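Local coordinates for protein polyguluronate lyase (Corynebacterium sp., PDB 1UAI) that probably cleaves the poly(alpha-L-guluronate) blocks of alginate by beta-elimination, as a lyase built on a jellyroll beta-sandwich, at residues A116-G121 and N188-G193; D124-R129 and G160-S165. All coordinates share one frame; numbering follows the deposited sequence.

How the interactions relate
Interaction 1 pairs two neighbouring strands within one sheet, whereas interaction 2 crosses the core from that sheet to the one facing it; their centres lie about 8 Å apart. Strand 112-119 leads directly into strand 124-131, which pairs with it antiparallel, and a backbone bond from Val-125 N to Ile-118 O (2.8 Å) ties the two contacts together. Along the chain the order is 116-121, 124-129, 160-165 and 188-193, so both segments of interaction 2 fall between those of interaction 1. The first sheet thus turns the side chains of Gln-117 and His-119 to one face and packs Ile-118 from the other against the opposing sheet of the sandwich.

Interaction 1 of 2, residues A116-G121 and N188-G193; sequences AQIHDG and NYFKAG
Tyr-189 and His-119 face each other as a hydrogen-bonded pair of antiparallel strands, their side chains lying side by side and pointing the same way. Tyr-189 CG sits between its backbone N and carbonyl carbon (chi1 62°), which starts the ring back toward the other strand. There His-119 CB lies over the phenol face, off-centre toward the rim, in a CH-pi contact 4.0 Å from the ring centroid. The phenol and imidazole planes are inclined by only 29° but slid apart, with centroids separated by 5.2 Å, and Tyr-189 OH rests over one imidazole face. Within its own segment, His-119 ND1 donates in the ring plane to a lone pair of Asp-120 O at 2.8 Å, which helps hold the imidazole's rotation. A water held at 2.7 Å from Tyr-189 OH also reaches Asp-120 O, weakly. Arg-76 makes a cation-pi contact with the Tyr-189 ring.

Two residues on, on the same face, Lys-191 runs beside Gln-117, Lys-191 CB touching Gln-117 CG at 3.6 Å. The lysine chain bends at chi3 (76°), and NZ forms a salt bridge to Glu-74. Four backbone bonds join the strands, two in each of the pairs His-119 with Tyr-189 and Gln-117 with Lys-191, such as His-119 N to Tyr-189 O (2.9 Å). On the other face Ile-118 CG1 packs on Phe-190 CE1 at 3.7 Å, and both side chains go on to touch Phe-162 of the facing sheet. The Gln-Ile-His and Tyr-Phe-Lys-Ala-Gly sequences brought together here are signature motifs of the polysaccharide lyase family 7 jellyroll, and the face bearing Gln-117, His-119, Tyr-189 and Lys-191 probably lines the substrate cleft, as in relatives.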
loop_
_atom_site.group_PDB
_atom_site.type_symbol
_atom_site.label_atom_id
_atom_site.label_comp_id
_atom_site.label_asym_id
_atom_site.label_seq_id
_atom_site.Cartn_x
_atom_site.Cartn_y
_atom_site.Cartn_z
ATOM N N ALA A 116 -1.853 2.871 0.874
ATOM C CA ALA A 116 -1.442 3.311 -0.451
ATOM C C ALA A 116 -0.467 4.453 -0.284
ATOM O O ALA A 116 -0.548 5.209 0.687
ATOM C CB ALA A 116 -2.647 3.766 -1.265
ATOM N N GLN A 117 0.463 4.589 -1.219
ATOM C CA GLN A 117 1.408 5.679 -1.112
ATOM C C GLN A 117 2.120 6.088 -2.381
ATOM O O GLN A 117 2.032 5.431 -3.423
ATOM C CB GLN A 117 2.468 5.379 -0.031
ATOM C CG GLN A 117 2.878 3.910 0.145
ATOM C CD GLN A 117 4.103 3.724 1.053
ATOM O OE1 GLN A 117 4.394 2.613 1.503
ATOM N NE2 GLN A 117 4.829 4.807 1.307
ATOM N N ILE A 118 2.763 7.246 -2.276
ATOM C CA ILE A 118 3.644 7.764 -3.306
ATOM C C ILE A 118 4.930 7.783 -2.493
ATOM O O ILE A 118 4.961 8.306 -1.373
ATOM C CB ILE A 118 3.334 9.205 -3.763
ATOM C CG1 ILE A 118 2.058 9.225 -4.606
ATOM C CG2 ILE A 118 4.516 9.748 -4.582
ATOM C CD1 ILE A 118 1.658 10.608 -5.066
ATOM N N HIS A 119 5.972 7.180 -3.042
ATOM C CA HIS A 119 7.261 7.094 -2.372
ATOM C C HIS A 119 8.295 7.541 -3.398
ATOM O O HIS A 119 8.047 7.446 -4.600
ATOM C CB HIS A 119 7.500 5.631 -1.977
ATOM C CG HIS A 119 8.553 5.433 -0.931
ATOM N ND1 HIS A 119 9.897 5.627 -1.172
ATOM C CD2 HIS A 119 8.455 5.034 0.359
ATOM C CE1 HIS A 119 10.581 5.353 -0.074
ATOM N NE2 HIS A 119 9.731 4.991 0.868
ATOM N N ASP A 120 9.429 8.068 -2.952
ATOM C CA ASP A 120 10.460 8.431 -3.914
ATOM C C ASP A 120 11.789 7.810 -3.512
ATOM O O ASP A 120 11.811 6.845 -2.750
ATOM C CB ASP A 120 10.577 9.957 -4.114
ATOM C CG ASP A 120 10.997 10.712 -2.865
ATOM O OD1 ASP A 120 11.516 10.102 -1.909
ATOM O OD2 ASP A 120 10.817 11.950 -2.860
ATOM N N GLY A 121 12.890 8.340 -4.030
ATOM C CA GLY A 121 14.188 7.776 -3.709
ATOM C C GLY A 121 14.651 7.984 -2.280
ATOM O O GLY A 121 15.607 7.344 -1.839
ATOM N N ASN A 188 9.805 9.175 -8.225
ATOM C CA ASN A 188 8.581 8.769 -7.539
ATOM C C ASN A 188 8.024 7.459 -8.077
ATOM O O ASN A 188 8.280 7.085 -9.220
ATOM C CB ASN A 188 7.506 9.841 -7.703
ATOM C CG ASN A 188 7.934 11.178 -7.166
ATOM O OD1 ASN A 188 8.012 11.372 -5.954
ATOM N ND2 ASN A 188 8.223 12.114 -8.065
ATOM N N TYR A 189 7.254 6.772 -7.237
ATOM C CA TYR A 189 6.599 5.531 -7.618
ATOM C C TYR A 189 5.446 5.262 -6.662
ATOM O O TYR A 189 5.419 5.772 -5.538
ATOM C CB TYR A 189 7.596 4.360 -7.647
ATOM C CG TYR A 189 8.264 4.018 -6.336
ATOM C CD1 TYR A 189 7.701 3.085 -5.466
ATOM C CD2 TYR A 189 9.482 4.599 -5.983
ATOM C CE1 TYR A 189 8.338 2.734 -4.280
ATOM C CE2 TYR A 189 10.125 4.256 -4.796
ATOM C CZ TYR A 189 9.548 3.322 -3.952
ATOM O OH TYR A 189 10.179 2.963 -2.781
ATOM N N PHE A 190 4.481 4.480 -7.128
ATOM C CA PHE A 190 3.303 4.149 -6.339
ATOM C C PHE A 190 3.438 2.820 -5.600
ATOM O O PHE A 190 4.200 1.934 -6.007
ATOM C CB PHE A 190 2.066 4.056 -7.242
ATOM C CG PHE A 190 1.653 5.359 -7.874
ATOM C CD1 PHE A 190 1.272 6.446 -7.092
ATOM C CD2 PHE A 190 1.593 5.480 -9.260
ATOM C CE1 PHE A 190 0.831 7.632 -7.683
ATOM C CE2 PHE A 190 1.154 6.659 -9.860
ATOM C CZ PHE A 190 0.770 7.736 -9.068
ATOM N N LYS A 191 2.683 2.700 -4.511
ATOM C CA LYS A 191 2.625 1.473 -3.719
ATOM C C LYS A 191 1.194 1.321 -3.213
ATOM O O LYS A 191 0.487 2.313 -3.025
ATOM C CB LYS A 191 3.560 1.515 -2.505
ATOM C CG LYS A 191 5.000 1.880 -2.806
ATOM C CD LYS A 191 5.928 1.405 -1.698
ATOM C CE LYS A 191 6.149 -0.098 -1.794
ATOM N NZ LYS A 191 6.918 -0.639 -0.640
ATOM N N ALA A 192 0.770 0.081 -2.995
ATOM C CA ALA A 192 -0.569 -0.201 -2.486
ATOM C C ALA A 192 -0.569 -1.570 -1.821
ATOM O O ALA A 192 0.032 -2.512 -2.334
ATOM C CB ALA A 192 -1.590 -0.164 -3.617
ATOM N N GLY A 193 -1.241 -1.670 -0.678
ATOM C CA GLY A 193 -1.300 -2.926 0.049
ATOM C C GLY A 193 -1.450 -2.680 1.538
ATOM O O GLY A 193 -2.135 -1.742 1.945
HETATM O O HOH W 1 12.824 3.599 -2.457
#

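Interaction 2 of 2, residues D124-R129 and G160-S165; sequences DVTVFR and GKFVVS
Facing sheets of a beta-sandwich meet here through Phe-128 and Phe-162, on strands whose axes run nearly antiparallel (173°) and 9.4 Å apart, with no hydrogen bond between them. Phe-128 presents its edge to the face of Phe-162 in an offset edge-to-face stack, planes at 80° and centroids 5.3 Å apart. Phe-128 CE2 and CD2 both touch Phe-162 CZ at 3.6 Å, and Phe-162 CZ lies in the plane of the Phe-128 ring. The tip of Phe-128 reaches the opposite backbone, where its CZ is 3.9 Å from Gly-160 CA and takes up the room a side chain there would need. This aromatic filling belongs to the core of the jellyroll, and Phe-99 and Val-171 of the second sheet also pack against Phe-128. Thr-126 turns its methyl inward: CG2 lies 3.7 Å from Phe-162 CE1, while OG1, anti to the backbone N (chi1 174°), is hydrogen-bonded to Thr-138 O on the next strand. Val-125 and Thr-126 together face Ile-118 in a classic beta bulge, and Val-164 touches Ile-118 from the second sheet.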
loop_
_atom_site.group_PDB
_atom_site.type_symbol
_atom_site.label_atom_id
_atom_site.label_comp_id
_atom_site.label_asym_id
_atom_site.label_seq_id
_atom_site.Cartn_x
_atom_site.Cartn_y
_atom_site.Cartn_z
ATOM N N ASP A 124 8.764 8.085 2.033
ATOM C CA ASP A 124 7.369 8.238 1.644
ATOM C C ASP A 124 7.065 9.721 1.459
ATOM O O ASP A 124 7.551 10.566 2.215
ATOM C CB ASP A 124 6.439 7.611 2.694
ATOM C CG ASP A 124 6.618 8.206 4.076
ATOM O OD1 ASP A 124 7.773 8.337 4.528
ATOM O OD2 ASP A 124 5.597 8.528 4.719
ATOM N N VAL A 125 6.272 10.032 0.441
ATOM C CA VAL A 125 5.915 11.411 0.128
ATOM C C VAL A 125 4.547 11.757 0.711
ATOM O O VAL A 125 4.385 12.776 1.380
ATOM C CB VAL A 125 5.917 11.624 -1.402
ATOM C CG1 VAL A 125 5.552 13.061 -1.739
ATOM C CG2 VAL A 125 7.291 11.278 -1.963
ATOM N N THR A 126 3.568 10.903 0.444
ATOM C CA THR A 126 2.214 11.075 0.957
ATOM C C THR A 126 1.552 9.708 0.886
ATOM O O THR A 126 1.714 8.985 -0.099
ATOM C CB THR A 126 1.408 12.113 0.133
ATOM O OG1 THR A 126 0.050 12.130 0.589
ATOM C CG2 THR A 126 1.444 11.788 -1.350
ATOM N N VAL A 127 0.831 9.343 1.941
ATOM C CA VAL A 127 0.180 8.041 1.995
ATOM C C VAL A 127 -1.202 8.123 2.639
ATOM O O VAL A 127 -1.541 9.118 3.286
ATOM C CB VAL A 127 1.032 7.022 2.826
ATOM C CG1 VAL A 127 2.511 7.190 2.521
ATOM C CG2 VAL A 127 0.781 7.210 4.317
ATOM N N PHE A 128 -1.994 7.074 2.428
ATOM C CA PHE A 128 -3.316 6.946 3.040
ATOM C C PHE A 128 -3.012 6.138 4.298
ATOM O O PHE A 128 -2.605 4.973 4.220
ATOM C CB PHE A 128 -4.273 6.176 2.128
ATOM C CG PHE A 128 -4.906 7.018 1.050
ATOM C CD1 PHE A 128 -6.260 7.343 1.111
ATOM C CD2 PHE A 128 -4.158 7.475 -0.031
ATOM C CE1 PHE A 128 -6.860 8.109 0.111
ATOM C CE2 PHE A 128 -4.748 8.242 -1.037
ATOM C CZ PHE A 128 -6.101 8.558 -0.964
ATOM N N ARG A 129 -3.207 6.770 5.450
ATOM C CA ARG A 129 -2.888 6.170 6.735
ATOM C C ARG A 129 -4.072 6.125 7.691
ATOM O O ARG A 129 -4.660 7.159 8.016
ATOM C CB ARG A 129 -1.745 6.972 7.370
ATOM C CG ARG A 129 -1.301 6.504 8.746
ATOM C CD ARG A 129 -0.286 7.469 9.356
ATOM N NE ARG A 129 0.181 7.000 10.657
ATOM C CZ ARG A 129 1.352 6.407 10.869
ATOM N NH1 ARG A 129 2.200 6.215 9.869
ATOM N NH2 ARG A 129 1.663 5.974 12.085
ATOM N N GLY A 160 -9.559 5.823 -3.633
ATOM C CA GLY A 160 -8.550 6.843 -3.443
ATOM C C GLY A 160 -7.893 7.134 -4.773
ATOM O O GLY A 160 -7.879 6.288 -5.670
ATOM N N LYS A 161 -7.367 8.342 -4.919
ATOM C CA LYS A 161 -6.688 8.701 -6.150
ATOM C C LYS A 161 -5.586 9.716 -5.919
ATOM O O LYS A 161 -5.753 10.671 -5.159
ATOM C CB LYS A 161 -7.671 9.269 -7.183
ATOM C CG LYS A 161 -7.007 9.638 -8.513
ATOM C CD LYS A 161 -8.007 10.017 -9.598
ATOM C CE LYS A 161 -8.724 11.321 -9.291
ATOM N NZ LYS A 161 -9.613 11.733 -10.415
ATOM N N PHE A 162 -4.450 9.475 -6.562
ATOM C CA PHE A 162 -3.312 10.384 -6.525
ATOM C C PHE A 162 -3.148 10.873 -7.960
ATOM O O PHE A 162 -3.155 10.064 -8.890
ATOM C CB PHE A 162 -2.001 9.670 -6.188
ATOM C CG PHE A 162 -1.861 9.222 -4.764
ATOM C CD1 PHE A 162 -1.735 10.140 -3.727
ATOM C CD2 PHE A 162 -1.746 7.867 -4.475
ATOM C CE1 PHE A 162 -1.486 9.710 -2.423
ATOM C CE2 PHE A 162 -1.498 7.428 -3.179
ATOM C CZ PHE A 162 -1.366 8.350 -2.150
ATOM N N VAL A 163 -3.008 12.179 -8.145
ATOM C CA VAL A 163 -2.752 12.732 -9.471
ATOM C C VAL A 163 -1.571 13.673 -9.279
ATOM O O VAL A 163 -1.662 14.648 -8.531
ATOM C CB VAL A 163 -3.943 13.534 -10.043
ATOM C CG1 VAL A 163 -3.568 14.109 -11.406
ATOM C CG2 VAL A 163 -5.161 12.641 -10.182
ATOM N N VAL A 164 -0.457 13.357 -9.928
ATOM C CA VAL A 164 0.743 14.173 -9.817
ATOM C C VAL A 164 1.064 14.830 -11.150
ATOM O O VAL A 164 1.170 14.158 -12.177
ATOM C CB VAL A 164 1.966 13.331 -9.383
ATOM C CG1 VAL A 164 3.144 14.250 -9.085
ATOM C CG2 VAL A 164 1.619 12.487 -8.171
ATOM N N SER A 165 1.205 16.151 -11.124
ATOM C CA SER A 165 1.533 16.916 -12.319
ATOM C C SER A 165 1.876 18.346 -11.920
ATOM O O SER A 165 1.392 18.843 -10.905
ATOM C CB SER A 165 0.353 16.920 -13.298
ATOM O OG SER A 165 -0.771 17.580 -12.747
#